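Side-chain contacts in COPII coat assembly protein SEC16 (Saccharomyces cerevisiae, PDB 3MZK), which helps initiate assembly of the COPII coat that forms transport vesicles at the endoplasmic reticulum, and takes part in cargo selection and autophagy: residues Q358-A363 against D380-S385; T81-T86 against D336-Y341; G351-L356 against R387-K392. All blocks are in the same frame, centred on the assembly; numbering follows the deposited sequence.

Contact 1: residues Q358-A363 against D380-S385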
ATOM      1  N   GLN B 358      -5.695 -10.173 -38.183  1.00 56.32           N
ATOM      2  CA  GLN B 358      -6.855 -11.054 -38.126  1.00 43.02           C
ATOM      3  C   GLN B 358      -8.092 -10.361 -38.675  1.00 51.18           C
ATOM      4  O   GLN B 358      -8.933 -11.000 -39.294  1.00 56.18           O
ATOM      5  CB  GLN B 358      -7.110 -11.541 -36.700  1.00 33.22           C
ATOM      6  CG  GLN B 358      -8.123 -12.671 -36.602  1.00 34.81           C
ATOM      7  CD  GLN B 358      -8.376 -13.111 -35.164  1.00 45.21           C
ATOM      8  OE1 GLN B 358      -8.356 -14.303 -34.852  1.00 45.14           O
ATOM      9  NE2 GLN B 358      -8.625 -12.146 -34.286  1.00 33.20           N
ATOM     10  N   LYS B 359      -8.197  -9.053 -38.453  1.00 45.36           N
ATOM     11  CA  LYS B 359      -9.323  -8.277 -38.969  1.00 43.68           C
ATOM     12  C   LYS B 359      -9.318  -8.215 -40.497  1.00 51.46           C
ATOM     13  O   LYS B 359     -10.368  -8.322 -41.136  1.00 39.71           O
ATOM     14  CB  LYS B 359      -9.315  -6.861 -38.397  1.00 42.49           C
ATOM     15  CG  LYS B 359      -9.608  -6.789 -36.914  1.00 54.54           C
ATOM     16  CD  LYS B 359      -9.811  -5.351 -36.480  1.00 53.21           C
ATOM     17  CE  LYS B 359      -9.967  -5.236 -34.981  1.00 60.36           C
ATOM     18  NZ  LYS B 359      -9.995  -3.808 -34.568  1.00 78.57           N
ATOM     19  N   ILE B 360      -8.133  -8.032 -41.076  1.00 46.70           N
ATOM     20  CA  ILE B 360      -7.987  -8.002 -42.526  1.00 33.72           C
ATOM     21  C   ILE B 360      -8.334  -9.370 -43.091  1.00 44.31           C
ATOM     22  O   ILE B 360      -9.020  -9.490 -44.107  1.00 54.57           O
ATOM     23  CB  ILE B 360      -6.557  -7.619 -42.940  1.00 43.19           C
ATOM     24  CG1 ILE B 360      -6.186  -6.246 -42.375  1.00 42.82           C
ATOM     25  CG2 ILE B 360      -6.410  -7.625 -44.457  1.00 44.10           C
ATOM     26  CD1 ILE B 360      -4.784  -5.812 -42.731  1.00 43.06           C
ATOM     27  N   TYR B 361      -7.853 -10.404 -42.415  1.00 41.92           N
ATOM     28  CA  TYR B 361      -8.167 -11.780 -42.772  1.00 44.27           C
ATOM     29  C   TYR B 361      -9.671 -12.016 -42.691  1.00 53.37           C
ATOM     30  O   TYR B 361     -10.234 -12.790 -43.468  1.00 49.14           O
ATOM     31  CB  TYR B 361      -7.409 -12.719 -41.838  1.00 36.77           C
ATOM     32  CG  TYR B 361      -7.964 -14.113 -41.719  1.00 34.49           C
ATOM     33  CD1 TYR B 361      -7.991 -14.970 -42.806  1.00 32.14           C
ATOM     34  CD2 TYR B 361      -8.429 -14.584 -40.499  1.00 41.03           C
ATOM     35  CE1 TYR B 361      -8.483 -16.256 -42.682  1.00 44.65           C
ATOM     36  CE2 TYR B 361      -8.923 -15.862 -40.367  1.00 34.51           C
ATOM     37  CZ  TYR B 361      -8.946 -16.692 -41.457  1.00 37.80           C
ATOM     38  OH  TYR B 361      -9.435 -17.961 -41.313  1.00 44.58           O
ATOM     39  N   HIS B 362     -10.312 -11.336 -41.744  1.00 50.67           N
ATOM     40  CA  HIS B 362     -11.759 -11.393 -41.584  1.00 49.50           C
ATOM     41  C   HIS B 362     -12.414 -10.827 -42.842  1.00 49.00           C
ATOM     42  O   HIS B 362     -13.257 -11.474 -43.457  1.00 56.07           O
ATOM     43  CB  HIS B 362     -12.177 -10.601 -40.338  1.00 52.80           C
ATOM     44  CG  HIS B 362     -13.643 -10.653 -40.032  1.00 63.53           C
ATOM     45  ND1 HIS B 362     -14.223  -9.880 -39.050  1.00 57.99           N
ATOM     46  CD2 HIS B 362     -14.646 -11.384 -40.578  1.00 67.28           C
ATOM     47  CE1 HIS B 362     -15.521 -10.128 -39.005  1.00 47.39           C
ATOM     48  NE2 HIS B 362     -15.804 -11.035 -39.921  1.00 53.88           N
ATOM     49  N   ALA B 363     -12.006  -9.621 -43.226  1.00 45.62           N
ATOM     50  CA  ALA B 363     -12.504  -8.988 -44.448  1.00 48.85           C
ATOM     51  C   ALA B 363     -12.289  -9.870 -45.672  1.00 46.34           C
ATOM     52  O   ALA B 363     -13.135  -9.935 -46.555  1.00 60.20           O
ATOM     53  CB  ALA B 363     -11.846  -7.635 -44.654  1.00 47.38           C
ATOM     54  N   ASP B 380     -12.703  -0.142 -45.039  1.00 72.40           N
ATOM     55  CA  ASP B 380     -12.794   1.288 -44.767  1.00 79.54           C
ATOM     56  C   ASP B 380     -12.419   1.615 -43.324  1.00 70.04           C
ATOM     57  O   ASP B 380     -11.542   2.447 -43.071  1.00 63.17           O
ATOM     58  CB  ASP B 380     -14.193   1.809 -45.093  1.00 88.65           C
ATOM     59  CG  ASP B 380     -14.392   2.045 -46.580  1.00 99.23           C
ATOM     60  OD1 ASP B 380     -13.503   1.672 -47.375  1.00 99.07           O
ATOM     61  OD2 ASP B 380     -15.443   2.601 -46.956  1.00 97.89           O
ATOM     62  N   TYR B 381     -13.083   0.958 -42.378  1.00 55.26           N
ATOM     63  CA  TYR B 381     -12.776   1.163 -40.973  1.00 58.62           C
ATOM     64  C   TYR B 381     -11.308   0.878 -40.693  1.00 62.11           C
ATOM     65  O   TYR B 381     -10.647   1.625 -39.969  1.00 71.83           O
ATOM     66  CB  TYR B 381     -13.655   0.283 -40.087  1.00 57.23           C
ATOM     67  CG  TYR B 381     -13.189   0.227 -38.649  1.00 61.91           C
ATOM     68  CD1 TYR B 381     -13.413   1.289 -37.780  1.00 62.40           C
ATOM     69  CD2 TYR B 381     -12.523  -0.889 -38.160  1.00 57.64           C
ATOM     70  CE1 TYR B 381     -12.983   1.239 -36.466  1.00 61.96           C
ATOM     71  CE2 TYR B 381     -12.090  -0.950 -36.849  1.00 56.31           C
ATOM     72  CZ  TYR B 381     -12.323   0.118 -36.007  1.00 75.24           C
ATOM     73  OH  TYR B 381     -11.895   0.058 -34.699  1.00 87.23           O
ATOM     74  N   LEU B 382     -10.802  -0.207 -41.272  1.00 51.85           N
ATOM     75  CA  LEU B 382      -9.429  -0.626 -41.026  1.00 53.73           C
ATOM     76  C   LEU B 382      -8.434   0.373 -41.594  1.00 68.47           C
ATOM     77  O   LEU B 382      -7.337   0.529 -41.064  1.00 65.48           O
ATOM     78  CB  LEU B 382      -9.180  -2.019 -41.597  1.00 57.17           C
ATOM     79  CG  LEU B 382      -9.860  -3.161 -40.839  1.00 60.86           C
ATOM     80  CD1 LEU B 382      -9.742  -4.474 -41.600  1.00 50.97           C
ATOM     81  CD2 LEU B 382      -9.275  -3.288 -39.440  1.00 54.60           C
ATOM     82  N   SER B 383      -8.823   1.053 -42.668  1.00 74.91           N
ATOM     83  CA  SER B 383      -7.974   2.078 -43.260  1.00 78.34           C
ATOM     84  C   SER B 383      -7.655   3.162 -42.240  1.00 73.79           C
ATOM     85  O   SER B 383      -6.491   3.435 -41.952  1.00 76.80           O
ATOM     86  CB  SER B 383      -8.628   2.686 -44.502  1.00 87.24           C
ATOM     87  OG  SER B 383      -8.562   1.791 -45.601  1.00 90.14           O
ATOM     88  N   SER B 384      -8.693   3.774 -41.686  1.00 76.28           N
ATOM     89  CA  SER B 384      -8.505   4.806 -40.674  1.00 88.22           C
ATOM     90  C   SER B 384      -7.752   4.235 -39.480  1.00 73.61           C
ATOM     91  O   SER B 384      -6.917   4.906 -38.872  1.00 71.13           O
ATOM     92  CB  SER B 384      -9.852   5.365 -40.222  1.00100.81           C
ATOM     93  OG  SER B 384     -10.659   4.343 -39.667  1.00101.13           O
ATOM     94  N   SER B 385      -8.056   2.985 -39.157  1.00 60.80           N
ATOM     95  CA  SER B 385      -7.404   2.295 -38.058  1.00 63.87           C
ATOM     96  C   SER B 385      -5.889   2.207 -38.274  1.00 73.31           C
ATOM     97  O   SER B 385      -5.109   2.444 -37.351  1.00 71.77           O
ATOM     98  CB  SER B 385      -8.009   0.899 -37.896  1.00 67.82           C
ATOM     99  OG  SER B 385      -7.692   0.333 -36.640  1.00 66.96           O
TER
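Leu-382 meets Lys-359 and Ile-360 with both of its methyl groups. CD2 lies against the aliphatic part of Lys-359, 3.6 Å from Lys-359 CD and 3.7 Å from its CB, the two side chains passing at a slant. CD1 turns to the backbone of Lys-359 and to Ile-360, the next residue: it sits 3.9 Å from the carbonyl carbon of Lys-359 and 4.0 Å from Ile-360 CG1. A branched leucine suits this place because its fork straddles two successive residues at once. With an alanine here both methyls would be gone, and the methylenes of Lys-359 and CG1 of Ile-360 would probably lose their contact with this helix, opening a gap between the two helices.

Lysine is equally apt, since its long chain is apolar until the end. With CG anti to the carbonyl carbon (chi1 -68°) and everything beyond it extended, the chain runs past Leu-382 and carries the ammonium to the edge of the Tyr-381 ring. There NZ lies near the ring plane, 4.2 Å from Tyr-381 CE2, so it does not sit over the face as a cation-pi pair would; its main partner is Glu-340 of helix 330-344, through a salt bridge.

The segments are nearly antiparallel, their axes 10.8 Å apart at 158°, as in a helical hairpin. Gln-358 bonds to Asp-336 and Ser-332, a further tie by which helix 330-344 packs on helix 356-368. Helix 394-409 covers both helices of the hairpin, with Leu-399 and Val-406 on Ile-360 and Leu-403 on Ser-383.

Contact 2: residues T81-T86 against D336-Y341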
ATOM      1  N   THR B  81     -25.426  -7.126 -28.450  1.00 73.28           N
ATOM      2  CA  THR B  81     -25.938  -7.892 -27.320  1.00 76.39           C
ATOM      3  C   THR B  81     -27.003  -8.890 -27.762  1.00 79.38           C
ATOM      4  O   THR B  81     -27.043 -10.020 -27.279  1.00 82.37           O
ATOM      5  CB  THR B  81     -26.525  -6.992 -26.211  1.00 84.79           C
ATOM      6  OG1 THR B  81     -25.715  -5.821 -26.049  1.00 95.67           O
ATOM      7  CG2 THR B  81     -26.574  -7.753 -24.891  1.00 68.73           C
ATOM      8  N   LYS B  82     -27.864  -8.465 -28.682  1.00 85.46           N
ATOM      9  CA  LYS B  82     -28.901  -9.338 -29.215  1.00 92.89           C
ATOM     10  C   LYS B  82     -28.291 -10.428 -30.095  1.00 90.26           C
ATOM     11  O   LYS B  82     -28.700 -11.590 -30.034  1.00 93.56           O
ATOM     12  CB  LYS B  82     -29.931  -8.530 -30.009  1.00 96.86           C
ATOM     13  CG  LYS B  82     -31.169  -9.322 -30.399  1.00111.56           C
ATOM     14  CD  LYS B  82     -31.975  -8.608 -31.476  1.00131.53           C
ATOM     15  CE  LYS B  82     -32.454  -7.240 -31.011  1.00142.86           C
ATOM     16  NZ  LYS B  82     -33.181  -6.507 -32.088  1.00147.07           N
ATOM     17  N   TRP B  83     -27.311 -10.049 -30.909  1.00 75.21           N
ATOM     18  CA  TRP B  83     -26.649 -10.997 -31.798  1.00 77.54           C
ATOM     19  C   TRP B  83     -25.984 -12.130 -31.025  1.00 67.62           C
ATOM     20  O   TRP B  83     -26.007 -13.281 -31.456  1.00 68.71           O
ATOM     21  CB  TRP B  83     -25.625 -10.284 -32.681  1.00 85.44           C
ATOM     22  CG  TRP B  83     -24.875 -11.211 -33.590  1.00 76.69           C
ATOM     23  CD1 TRP B  83     -25.208 -11.556 -34.866  1.00 74.50           C
ATOM     24  CD2 TRP B  83     -23.666 -11.914 -33.286  1.00 71.52           C
ATOM     25  NE1 TRP B  83     -24.281 -12.429 -35.377  1.00 74.31           N
ATOM     26  CE2 TRP B  83     -23.324 -12.665 -34.427  1.00 66.47           C
ATOM     27  CE3 TRP B  83     -22.839 -11.980 -32.161  1.00 65.57           C
ATOM     28  CZ2 TRP B  83     -22.190 -13.472 -34.475  1.00 55.27           C
ATOM     29  CZ3 TRP B  83     -21.714 -12.781 -32.211  1.00 63.92           C
ATOM     30  CH2 TRP B  83     -21.400 -13.517 -33.361  1.00 54.69           C
ATOM     31  N   MET B  84     -25.391 -11.802 -29.881  1.00 65.91           N
ATOM     32  CA  MET B  84     -24.780 -12.818 -29.027  1.00 72.37           C
ATOM     33  C   MET B  84     -25.821 -13.781 -28.466  1.00 74.00           C
ATOM     34  O   MET B  84     -25.616 -14.993 -28.469  1.00 78.56           O
ATOM     35  CB  MET B  84     -23.977 -12.179 -27.890  1.00 56.69           C
ATOM     36  CG  MET B  84     -22.839 -11.297 -28.365  1.00 64.97           C
ATOM     37  SD  MET B  84     -21.439 -11.262 -27.230  1.00 84.33           S
ATOM     38  CE  MET B  84     -20.925 -12.976 -27.261  1.00 50.08           C
ATOM     39  N   GLU B  85     -26.934 -13.239 -27.981  1.00 71.47           N
ATOM     40  CA  GLU B  85     -28.039 -14.074 -27.525  1.00 82.71           C
ATOM     41  C   GLU B  85     -28.414 -15.069 -28.618  1.00 83.33           C
ATOM     42  O   GLU B  85     -28.359 -16.286 -28.422  1.00 84.40           O
ATOM     43  CB  GLU B  85     -29.264 -13.224 -27.190  1.00 93.87           C
ATOM     44  CG  GLU B  85     -29.200 -12.442 -25.894  1.00102.44           C
ATOM     45  CD  GLU B  85     -30.458 -11.613 -25.670  1.00104.93           C
ATOM     46  OE1 GLU B  85     -31.342 -11.624 -26.555  1.00 94.10           O
ATOM     47  OE2 GLU B  85     -30.561 -10.952 -24.615  1.00110.20           O
ATOM     48  N   THR B  86     -28.790 -14.534 -29.774  1.00 71.30           N
ATOM     49  CA  THR B  86     -29.214 -15.347 -30.904  1.00 72.89           C
ATOM     50  C   THR B  86     -28.209 -16.435 -31.227  1.00 74.17           C
ATOM     51  O   THR B  86     -28.542 -17.619 -31.237  1.00 80.14           O
ATOM     52  CB  THR B  86     -29.400 -14.488 -32.158  1.00 77.85           C
ATOM     53  OG1 THR B  86     -30.291 -13.404 -31.868  1.00 81.05           O
ATOM     54  CG2 THR B  86     -29.966 -15.324 -33.290  1.00 73.86           C
ATOM     55  N   ASP B 336     -12.181 -12.405 -30.517  1.00 40.15           N
ATOM     56  CA  ASP B 336     -11.128 -11.405 -30.420  1.00 42.01           C
ATOM     57  C   ASP B 336     -11.644  -9.985 -30.604  1.00 57.14           C
ATOM     58  O   ASP B 336     -11.246  -9.080 -29.869  1.00 65.99           O
ATOM     59  CB  ASP B 336      -9.994 -11.698 -31.397  1.00 45.03           C
ATOM     60  CG  ASP B 336      -9.098 -12.822 -30.922  1.00 59.36           C
ATOM     61  OD1 ASP B 336      -9.127 -13.116 -29.709  1.00 48.50           O
ATOM     62  OD2 ASP B 336      -8.366 -13.407 -31.753  1.00 57.50           O
ATOM     63  N   GLU B 337     -12.538  -9.780 -31.564  1.00 51.86           N
ATOM     64  CA  GLU B 337     -13.063  -8.434 -31.794  1.00 58.43           C
ATOM     65  C   GLU B 337     -14.013  -7.983 -30.685  1.00 52.11           C
ATOM     66  O   GLU B 337     -14.017  -6.815 -30.297  1.00 53.26           O
ATOM     67  CB  GLU B 337     -13.735  -8.311 -33.160  1.00 54.10           C
ATOM     68  CG  GLU B 337     -14.207  -6.899 -33.446  1.00 63.98           C
ATOM     69  CD  GLU B 337     -14.547  -6.674 -34.901  1.00 70.25           C
ATOM     70  OE1 GLU B 337     -14.309  -7.587 -35.720  1.00 61.93           O
ATOM     71  OE2 GLU B 337     -15.050  -5.576 -35.222  1.00 73.82           O
ATOM     72  N   ILE B 338     -14.811  -8.914 -30.177  1.00 49.09           N
ATOM     73  CA  ILE B 338     -15.691  -8.634 -29.047  1.00 54.35           C
ATOM     74  C   ILE B 338     -14.886  -8.292 -27.791  1.00 58.92           C
ATOM     75  O   ILE B 338     -15.183  -7.318 -27.090  1.00 57.74           O
ATOM     76  CB  ILE B 338     -16.620  -9.825 -28.758  1.00 52.87           C
ATOM     77  CG1 ILE B 338     -17.620  -9.990 -29.908  1.00 48.56           C
ATOM     78  CG2 ILE B 338     -17.335  -9.638 -27.422  1.00 43.74           C
ATOM     79  CD1 ILE B 338     -18.512 -11.207 -29.794  1.00 41.37           C
ATOM     80  N   TYR B 339     -13.862  -9.095 -27.520  1.00 52.49           N
ATOM     81  CA  TYR B 339     -12.970  -8.854 -26.395  1.00 47.73           C
ATOM     82  C   TYR B 339     -12.337  -7.473 -26.521  1.00 53.52           C
ATOM     83  O   TYR B 339     -12.139  -6.781 -25.525  1.00 61.43           O
ATOM     84  CB  TYR B 339     -11.894  -9.939 -26.340  1.00 50.37           C
ATOM     85  CG  TYR B 339     -11.059  -9.951 -25.082  1.00 51.44           C
ATOM     86  CD1 TYR B 339     -11.657 -10.030 -23.827  1.00 56.18           C
ATOM     87  CD2 TYR B 339      -9.668  -9.920 -25.148  1.00 42.55           C
ATOM     88  CE1 TYR B 339     -10.893 -10.053 -22.665  1.00 35.69           C
ATOM     89  CE2 TYR B 339      -8.895  -9.944 -23.994  1.00 46.62           C
ATOM     90  CZ  TYR B 339      -9.515 -10.012 -22.756  1.00 48.22           C
ATOM     91  OH  TYR B 339      -8.757 -10.035 -21.608  1.00 53.43           O
ATOM     92  N   GLU B 340     -12.033  -7.066 -27.749  1.00 53.49           N
ATOM     93  CA  GLU B 340     -11.460  -5.744 -27.978  1.00 60.36           C
ATOM     94  C   GLU B 340     -12.478  -4.655 -27.671  1.00 72.51           C
ATOM     95  O   GLU B 340     -12.164  -3.661 -27.011  1.00 78.60           O
ATOM     96  CB  GLU B 340     -10.978  -5.606 -29.419  1.00 58.44           C
ATOM     97  CG  GLU B 340     -10.318  -4.276 -29.724  1.00 49.26           C
ATOM     98  CD  GLU B 340      -9.994  -4.117 -31.195  1.00 70.90           C
ATOM     99  OE1 GLU B 340     -10.883  -4.397 -32.028  1.00 73.15           O
ATOM    100  OE2 GLU B 340      -8.854  -3.721 -31.522  1.00 75.79           O
ATOM    101  N   TYR B 341     -13.701  -4.846 -28.157  1.00 65.16           N
ATOM    102  CA  TYR B 341     -14.772  -3.892 -27.908  1.00 59.90           C
ATOM    103  C   TYR B 341     -14.950  -3.657 -26.412  1.00 66.46           C
ATOM    104  O   TYR B 341     -15.155  -2.528 -25.979  1.00 60.83           O
ATOM    105  CB  TYR B 341     -16.079  -4.377 -28.531  1.00 55.50           C
ATOM    106  CG  TYR B 341     -17.225  -3.402 -28.392  1.00 60.54           C
ATOM    107  CD1 TYR B 341     -17.230  -2.208 -29.100  1.00 65.93           C
ATOM    108  CD2 TYR B 341     -18.304  -3.676 -27.555  1.00 51.07           C
ATOM    109  CE1 TYR B 341     -18.275  -1.310 -28.979  1.00 63.72           C
ATOM    110  CE2 TYR B 341     -19.357  -2.784 -27.430  1.00 53.62           C
ATOM    111  CZ  TYR B 341     -19.335  -1.603 -28.145  1.00 65.71           C
ATOM    112  OH  TYR B 341     -20.373  -0.710 -28.028  1.00 73.41           O
TER
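The indole of Trp-83 meets Ile-338 through the corner of its six-membered ring, CZ3 lying 4.3 Å from the CD1 methyl of Ile-338, while Trp-83 also touches Pro-67 and its NE1 bonds to Ser-65. A large aromatic group with one polar N-H fits this buried spot, giving apolar surface to the isoleucine and a donor to Ser-65 at the end of helix 61-65. The setting is the largely helical central region of Sec16, whose helical part belongs to the ACE1 (ancestral coatomer element) family; here helix 77-94 from early in the chain packs near helix 330-344 from much later.

Beside the tryptophan, Met-84 and Ile-338 reach out end to end. The methionine's length and the CD1 arm of the isoleucine together bridge backbones whose nearest CA atoms, those of Met-84 and Ile-338, are 10.0 Å apart. Met-84 also touches Leu-110 of helix 101-111. Because the methionine chain bends at chi2 and again at chi3 (63°), it brings sulfur and methyl alike to the isoleucine, and Ile-338 CD1 stands 3.9 Å from both Met-84 SD and Met-84 CE.

Contact 3: residues G351-L356 against R387-K392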
ATOM      1  N   GLY B 351      -6.716  -0.062 -28.603  1.00 73.84           N
ATOM      2  CA  GLY B 351      -6.958  -1.243 -29.418  1.00 58.49           C
ATOM      3  C   GLY B 351      -5.778  -2.196 -29.466  1.00 59.39           C
ATOM      4  O   GLY B 351      -4.648  -1.806 -29.171  1.00 73.29           O
ATOM      5  N   PHE B 352      -6.037  -3.448 -29.839  1.00 52.84           N
ATOM      6  CA  PHE B 352      -4.975  -4.445 -29.971  1.00 53.18           C
ATOM      7  C   PHE B 352      -4.409  -4.486 -31.393  1.00 61.25           C
ATOM      8  O   PHE B 352      -5.043  -5.005 -32.313  1.00 67.64           O
ATOM      9  CB  PHE B 352      -5.475  -5.843 -29.590  1.00 57.55           C
ATOM     10  CG  PHE B 352      -6.101  -5.924 -28.232  1.00 54.89           C
ATOM     11  CD1 PHE B 352      -5.347  -5.714 -27.091  1.00 54.47           C
ATOM     12  CD2 PHE B 352      -7.447  -6.236 -28.092  1.00 63.93           C
ATOM     13  CE1 PHE B 352      -5.928  -5.792 -25.828  1.00 62.45           C
ATOM     14  CE2 PHE B 352      -8.033  -6.319 -26.834  1.00 64.23           C
ATOM     15  CZ  PHE B 352      -7.269  -6.095 -25.701  1.00 52.93           C
ATOM     16  N   SER B 353      -3.214  -3.938 -31.568  1.00 58.50           N
ATOM     17  CA  SER B 353      -2.522  -4.007 -32.845  1.00 64.83           C
ATOM     18  C   SER B 353      -2.332  -5.453 -33.287  1.00 66.84           C
ATOM     19  O   SER B 353      -2.419  -5.767 -34.475  1.00 71.22           O
ATOM     20  CB  SER B 353      -1.161  -3.323 -32.740  1.00 65.78           C
ATOM     21  OG  SER B 353      -1.313  -1.957 -32.413  1.00101.61           O
ATOM     22  N   SER B 354      -2.073  -6.333 -32.327  1.00 46.49           N
ATOM     23  CA  SER B 354      -1.729  -7.714 -32.641  1.00 54.34           C
ATOM     24  C   SER B 354      -2.819  -8.442 -33.428  1.00 56.72           C
ATOM     25  O   SER B 354      -2.550  -9.464 -34.055  1.00 60.19           O
ATOM     26  CB  SER B 354      -1.392  -8.492 -31.368  1.00 61.47           C
ATOM     27  OG  SER B 354      -2.519  -8.582 -30.520  1.00 78.71           O
ATOM     28  N   ILE B 355      -4.042  -7.919 -33.399  1.00 40.16           N
ATOM     29  CA  ILE B 355      -5.149  -8.584 -34.076  1.00 46.74           C
ATOM     30  C   ILE B 355      -5.590  -7.901 -35.373  1.00 55.92           C
ATOM     31  O   ILE B 355      -6.507  -8.374 -36.045  1.00 66.75           O
ATOM     32  CB  ILE B 355      -6.381  -8.771 -33.156  1.00 41.38           C
ATOM     33  CG1 ILE B 355      -7.106  -7.443 -32.944  1.00 42.52           C
ATOM     34  CG2 ILE B 355      -5.975  -9.401 -31.840  1.00 57.12           C
ATOM     35  CD1 ILE B 355      -8.524  -7.607 -32.474  1.00 38.52           C
ATOM     36  N   LEU B 356      -4.944  -6.796 -35.730  1.00 46.33           N
ATOM     37  CA  LEU B 356      -5.248  -6.130 -36.996  1.00 46.24           C
ATOM     38  C   LEU B 356      -5.134  -7.079 -38.192  1.00 52.11           C
ATOM     39  O   LEU B 356      -6.009  -7.100 -39.059  1.00 52.19           O
ATOM     40  CB  LEU B 356      -4.369  -4.895 -37.194  1.00 45.25           C
ATOM     41  CG  LEU B 356      -4.832  -3.658 -36.421  1.00 52.05           C
ATOM     42  CD1 LEU B 356      -3.725  -2.620 -36.301  1.00 47.38           C
ATOM     43  CD2 LEU B 356      -6.067  -3.065 -37.080  1.00 47.08           C
ATOM     44  N   ARG B 387      -4.042   4.007 -40.667  1.00 75.24           N
ATOM     45  CA  ARG B 387      -3.462   5.325 -40.910  1.00 80.14           C
ATOM     46  C   ARG B 387      -3.158   6.055 -39.606  1.00 80.32           C
ATOM     47  O   ARG B 387      -2.420   7.039 -39.595  1.00 83.54           O
ATOM     48  CB  ARG B 387      -4.364   6.170 -41.817  1.00 86.06           C
ATOM     49  CG  ARG B 387      -4.249   5.811 -43.299  1.00103.85           C
ATOM     50  CD  ARG B 387      -5.071   6.734 -44.190  1.00114.13           C
ATOM     51  NE  ARG B 387      -6.503   6.450 -44.119  1.00127.61           N
ATOM     52  CZ  ARG B 387      -7.348   7.057 -43.290  1.00132.92           C
ATOM     53  NH1 ARG B 387      -6.907   7.989 -42.455  1.00131.73           N
ATOM     54  NH2 ARG B 387      -8.634   6.735 -43.297  1.00132.89           N
ATOM     55  N   LYS B 388      -3.723   5.560 -38.508  1.00 78.70           N
ATOM     56  CA  LYS B 388      -3.450   6.116 -37.187  1.00 82.18           C
ATOM     57  C   LYS B 388      -2.283   5.384 -36.532  1.00 93.36           C
ATOM     58  O   LYS B 388      -2.186   5.318 -35.308  1.00 96.36           O
ATOM     59  CB  LYS B 388      -4.692   6.032 -36.293  1.00 72.68           C
ATOM     60  N   LEU B 389      -1.403   4.820 -37.351  1.00 92.30           N
ATOM     61  CA  LEU B 389      -0.234   4.105 -36.849  1.00 90.88           C
ATOM     62  C   LEU B 389       1.050   4.753 -37.356  1.00 91.13           C
ATOM     63  O   LEU B 389       1.027   5.491 -38.340  1.00101.68           O
ATOM     64  CB  LEU B 389      -0.280   2.636 -37.279  1.00 90.07           C
ATOM     65  CG  LEU B 389      -1.153   1.669 -36.473  1.00 83.68           C
ATOM     66  CD1 LEU B 389      -1.384   0.368 -37.238  1.00 77.06           C
ATOM     67  CD2 LEU B 389      -0.522   1.389 -35.124  1.00 79.84           C
ATOM     68  N   PRO B 390       2.179   4.482 -36.681  1.00 79.94           N
ATOM     69  CA  PRO B 390       3.479   4.980 -37.144  1.00 72.72           C
ATOM     70  C   PRO B 390       3.728   4.560 -38.590  1.00 69.04           C
ATOM     71  O   PRO B 390       3.861   3.370 -38.880  1.00 61.46           O
ATOM     72  CB  PRO B 390       4.471   4.283 -36.212  1.00 64.13           C
ATOM     73  CG  PRO B 390       3.692   4.005 -34.974  1.00 63.57           C
ATOM     74  CD  PRO B 390       2.289   3.721 -35.424  1.00 73.33           C
ATOM     75  N   LYS B 391       3.789   5.535 -39.489  1.00 65.63           N
ATOM     76  CA  LYS B 391       3.854   5.250 -40.917  1.00 65.14           C
ATOM     77  C   LYS B 391       5.090   4.452 -41.328  1.00 75.57           C
ATOM     78  O   LYS B 391       5.126   3.879 -42.411  1.00 73.44           O
ATOM     79  CB  LYS B 391       3.778   6.549 -41.725  1.00 50.60           C
ATOM     80  N   LYS B 392       6.097   4.407 -40.459  1.00 89.81           N
ATOM     81  CA  LYS B 392       7.383   3.812 -40.813  1.00 77.81           C
ATOM     82  C   LYS B 392       7.629   2.439 -40.188  1.00 70.02           C
ATOM     83  O   LYS B 392       8.622   1.785 -40.499  1.00 71.31           O
ATOM     84  CB  LYS B 392       8.525   4.763 -40.443  1.00 82.85           C
TER
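Leu-389 contributes most to this small contact, and its principal partner is Leu-356: the two side chains point at one another end to end, with Leu-389 CD1 3.9 Å from Leu-356 CD1. Both have CG anti to the carbonyl carbon (chi1 -81° in Leu-389), which sends each isobutyl group out toward the other. Nothing polar joins the segments, and leucine, whose side chain ends in two methyls, suits a meeting that is purely apolar. The other methyl of Leu-389, CD2, approaches Ser-353 OG at 4.4 Å; this is loose packing at the exposed margin, where a small polar side chain can remain by solvent.

The backbones explain how the residues are presented. Leu-389 is extended, as residues preceding a proline commonly are, and Pro-390 directs the chain onward to helix 394-409, where Thr-396 touches Leu-389 and bonds to Pro-390 O. Across from it, residues 353-355 form a 3-10 turn leading into helix 356-368, with Leu-356 N bonded to Ser-353 O at 3.0 Å. Leu-356 looks inward as well, onto Leu-382, Ser-385 and Leu-399, and is the buried member of the trio.

The contact thus joins the start of helix 356-368, with the 3-10 turn before it, to the loop between helices 372-387 and 394-409. It lies at the open end of the alpha-hairpin 356-368/372-387, within the Sec16 Sec23-binding domain, a sequence family grouped with the TPR clan.

From the N terminus, the first segment met is 81-86, and contact 2 closes only some 250 residues later at 336-341, bringing an early helix to the later helical stack. Contacts 3 and 1 then open in turn, at 351-356 and 358-363. Contact 1 closes first, at 380-385, across the hairpin of helices 356-368 and 372-387; contact 3 closes at 387-392 and thus encloses it. Contact 2 lies in series with both, yet Glu-340 on its second segment forms a salt bridge with Lys-359 of contact 1 and probably a hydrogen bond with Phe-352 of contact 3, while Asp-336 probably bonds to Gln-358. The centres of contacts 1 and 3 are about 11 Å apart.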